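Local coordinates for group B streptococcal R4 surface protein (Streptococcus agalactiae, PDB 6S5X), which forms an immunoglobulin-like Rib domain of a cell-wall-anchored streptococcal surface protein implicated in infection, at residues T41-E46 / V61-P66. Residues are numbered along the deposited sequence; the frame is centred on the assembly and turned at random.
Sequences TTVAFE and VVVTYP
V43 and V63 sit side by side as a non-hydrogen-bonded pair in an antiparallel β-hairpin of the immunoglobulin-like Rib domain, where strand 42-45 forms an outer edge of the sheet and strand 55-64 pairs on its other side with strand 70-80. The hydrogen-bonded pairs are T42 with T64 and A44 with V62; each exchanges two N-H···O=C bonds, the shortest running from V62 N to A44 O at 2.8 Å. Between them, CA-H groups also lean on carbonyls, as V43 CA does on V62 O at 3.3 Å.

The tight side carries V43, F45 and the buried V61 and V63. Beta-branched valines suit extended backbone, and their methyls pack across this face: V61 CG1 lies against V43 CB, while V61 CG2, anti to its own carbonyl carbon, meets F45 CE1 at 3.9 Å. Just before the strand, T41 CG2, anti to the backbone N, presses on V63 CG1 at 3.5 Å, tighter than usual for two carbons. T41 OG1, hydrogen-bonded to P38 O, sits beside Y65 CD1; Y65 OH is hydrogen-bonded to OD2 of D71, a residue of the sodium site.

The opposite face is looser and wetter. A44 presents just a methyl, and just past the strand exposed E46 brings CB to 4.1 Å from V62 CG2. Threonine suits this face because its beta-branched side chain fits extended backbone while its hydroxyl can hydrogen-bond water. T42 and T64 lie side by side, their hydroxyl oxygens 4.0 Å apart and bridged by one water, which hydrogen-bonds both OG1 atoms and donates to V62 O at 2.8 Å.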
loop_
_atom_site.group_PDB
_atom_site.type_symbol
_atom_site.label_atom_id
_atom_site.label_comp_id
_atom_site.label_asym_id
_atom_site.label_seq_id
_atom_site.Cartn_x
_atom_site.Cartn_y
_atom_site.Cartn_z
ATOM N N THR A 41 12.182 2.359 -3.218
ATOM C CA THR A 41 10.985 1.526 -3.272
ATOM C C THR A 41 9.771 2.391 -3.599
ATOM O O THR A 41 9.627 3.497 -3.068
ATOM C CB THR A 41 10.770 0.829 -1.917
ATOM O OG1 THR A 41 11.899 0.007 -1.584
ATOM C CG2 THR A 41 9.538 -0.017 -1.970
ATOM N N THR A 42 8.892 1.884 -4.471
ATOM C CA THR A 42 7.640 2.541 -4.828
ATOM C C THR A 42 6.463 1.754 -4.272
ATOM O O THR A 42 6.542 0.539 -4.071
ATOM C CB THR A 42 7.480 2.672 -6.346
ATOM O OG1 THR A 42 7.319 1.373 -6.924
ATOM C CG2 THR A 42 8.681 3.366 -6.941
ATOM N N VAL A 43 5.369 2.469 -4.019
ATOM C CA VAL A 43 4.130 1.863 -3.570
ATOM C C VAL A 43 2.992 2.408 -4.429
ATOM O O VAL A 43 3.002 3.579 -4.836
ATOM C CB VAL A 43 3.866 2.113 -2.071
ATOM C CG1 VAL A 43 4.936 1.476 -1.216
ATOM C CG2 VAL A 43 3.805 3.563 -1.804
ATOM N N ALA A 44 2.057 1.534 -4.775
ATOM C CA ALA A 44 0.909 1.927 -5.565
ATOM C C ALA A 44 -0.261 1.042 -5.211
ATOM O O ALA A 44 -0.087 -0.133 -4.876
ATOM C CB ALA A 44 1.216 1.823 -7.064
ATOM N N PHE A 45 -1.465 1.591 -5.323
ATOM C CA PHE A 45 -2.626 0.718 -5.228
ATOM C C PHE A 45 -2.702 -0.160 -6.471
ATOM O O PHE A 45 -2.401 0.278 -7.576
ATOM C CB PHE A 45 -3.914 1.519 -5.076
ATOM C CG PHE A 45 -4.087 2.116 -3.721
ATOM C CD1 PHE A 45 -4.192 1.321 -2.604
ATOM C CD2 PHE A 45 -4.126 3.480 -3.573
ATOM C CE1 PHE A 45 -4.356 1.867 -1.349
ATOM C CE2 PHE A 45 -4.307 4.044 -2.320
ATOM C CZ PHE A 45 -4.406 3.231 -1.210
ATOM N N GLU A 46 -3.074 -1.425 -6.291
ATOM C CA GLU A 46 -3.198 -2.286 -7.460
ATOM C C GLU A 46 -4.280 -1.758 -8.389
ATOM O O GLU A 46 -4.164 -1.828 -9.620
ATOM C CB GLU A 46 -3.498 -3.716 -7.036
ATOM C CG GLU A 46 -3.466 -4.680 -8.206
ATOM C CD GLU A 46 -3.680 -6.122 -7.790
ATOM O OE1 GLU A 46 -4.754 -6.427 -7.239
ATOM O OE2 GLU A 46 -2.768 -6.947 -8.016
ATOM N N VAL A 61 -1.879 -2.869 -1.830
ATOM C CA VAL A 61 -0.732 -2.018 -2.135
ATOM C C VAL A 61 0.369 -2.909 -2.707
ATOM O O VAL A 61 0.752 -3.913 -2.095
ATOM C CB VAL A 61 -0.242 -1.247 -0.903
ATOM C CG1 VAL A 61 0.963 -0.422 -1.250
ATOM C CG2 VAL A 61 -1.340 -0.355 -0.350
ATOM N N VAL A 62 0.832 -2.557 -3.897
ATOM C CA VAL A 62 1.963 -3.211 -4.540
ATOM C C VAL A 62 3.221 -2.416 -4.218
ATOM O O VAL A 62 3.311 -1.219 -4.510
ATOM C CB VAL A 62 1.763 -3.330 -6.056
ATOM C CG1 VAL A 62 2.957 -4.028 -6.667
ATOM C CG2 VAL A 62 0.512 -4.099 -6.357
ATOM N N VAL A 63 4.169 -3.088 -3.602
ATOM C CA VAL A 63 5.438 -2.525 -3.159
ATOM C C VAL A 63 6.497 -3.048 -4.114
ATOM O O VAL A 63 6.718 -4.261 -4.191
ATOM C CB VAL A 63 5.754 -2.934 -1.715
ATOM C CG1 VAL A 63 7.081 -2.328 -1.243
ATOM C CG2 VAL A 63 4.631 -2.569 -0.793
ATOM N N THR A 64 7.117 -2.157 -4.883
ATOM C CA THR A 64 8.080 -2.552 -5.907
ATOM C C THR A 64 9.463 -2.079 -5.496
ATOM O O THR A 64 9.709 -0.879 -5.375
ATOM C CB THR A 64 7.711 -1.998 -7.282
ATOM O OG1 THR A 64 6.390 -2.433 -7.640
ATOM C CG2 THR A 64 8.706 -2.536 -8.324
ATOM N N TYR A 65 10.357 -3.012 -5.293
ATOM C CA TYR A 65 11.708 -2.702 -4.856
ATOM C C TYR A 65 12.600 -2.361 -6.054
ATOM O O TYR A 65 12.290 -2.698 -7.203
ATOM C CB TYR A 65 12.288 -3.898 -4.083
ATOM C CG TYR A 65 11.474 -4.239 -2.856
ATOM C CD1 TYR A 65 11.546 -3.450 -1.713
ATOM C CD2 TYR A 65 10.594 -5.315 -2.848
ATOM C CE1 TYR A 65 10.770 -3.743 -0.597
ATOM C CE2 TYR A 65 9.839 -5.611 -1.760
ATOM C CZ TYR A 65 9.918 -4.824 -0.621
ATOM O OH TYR A 65 9.129 -5.136 0.469
ATOM N N PRO A 66 13.742 -1.710 -5.801
ATOM C CA PRO A 66 14.612 -1.277 -6.912
ATOM C C PRO A 66 15.148 -2.407 -7.763
ATOM O O PRO A 66 15.498 -2.168 -8.927
ATOM C CB PRO A 66 15.765 -0.541 -6.197
ATOM C CG PRO A 66 15.150 -0.035 -4.938
ATOM C CD PRO A 66 14.170 -1.136 -4.515
HETATM O O HOH W 1 4.881 -0.249 -6.619
#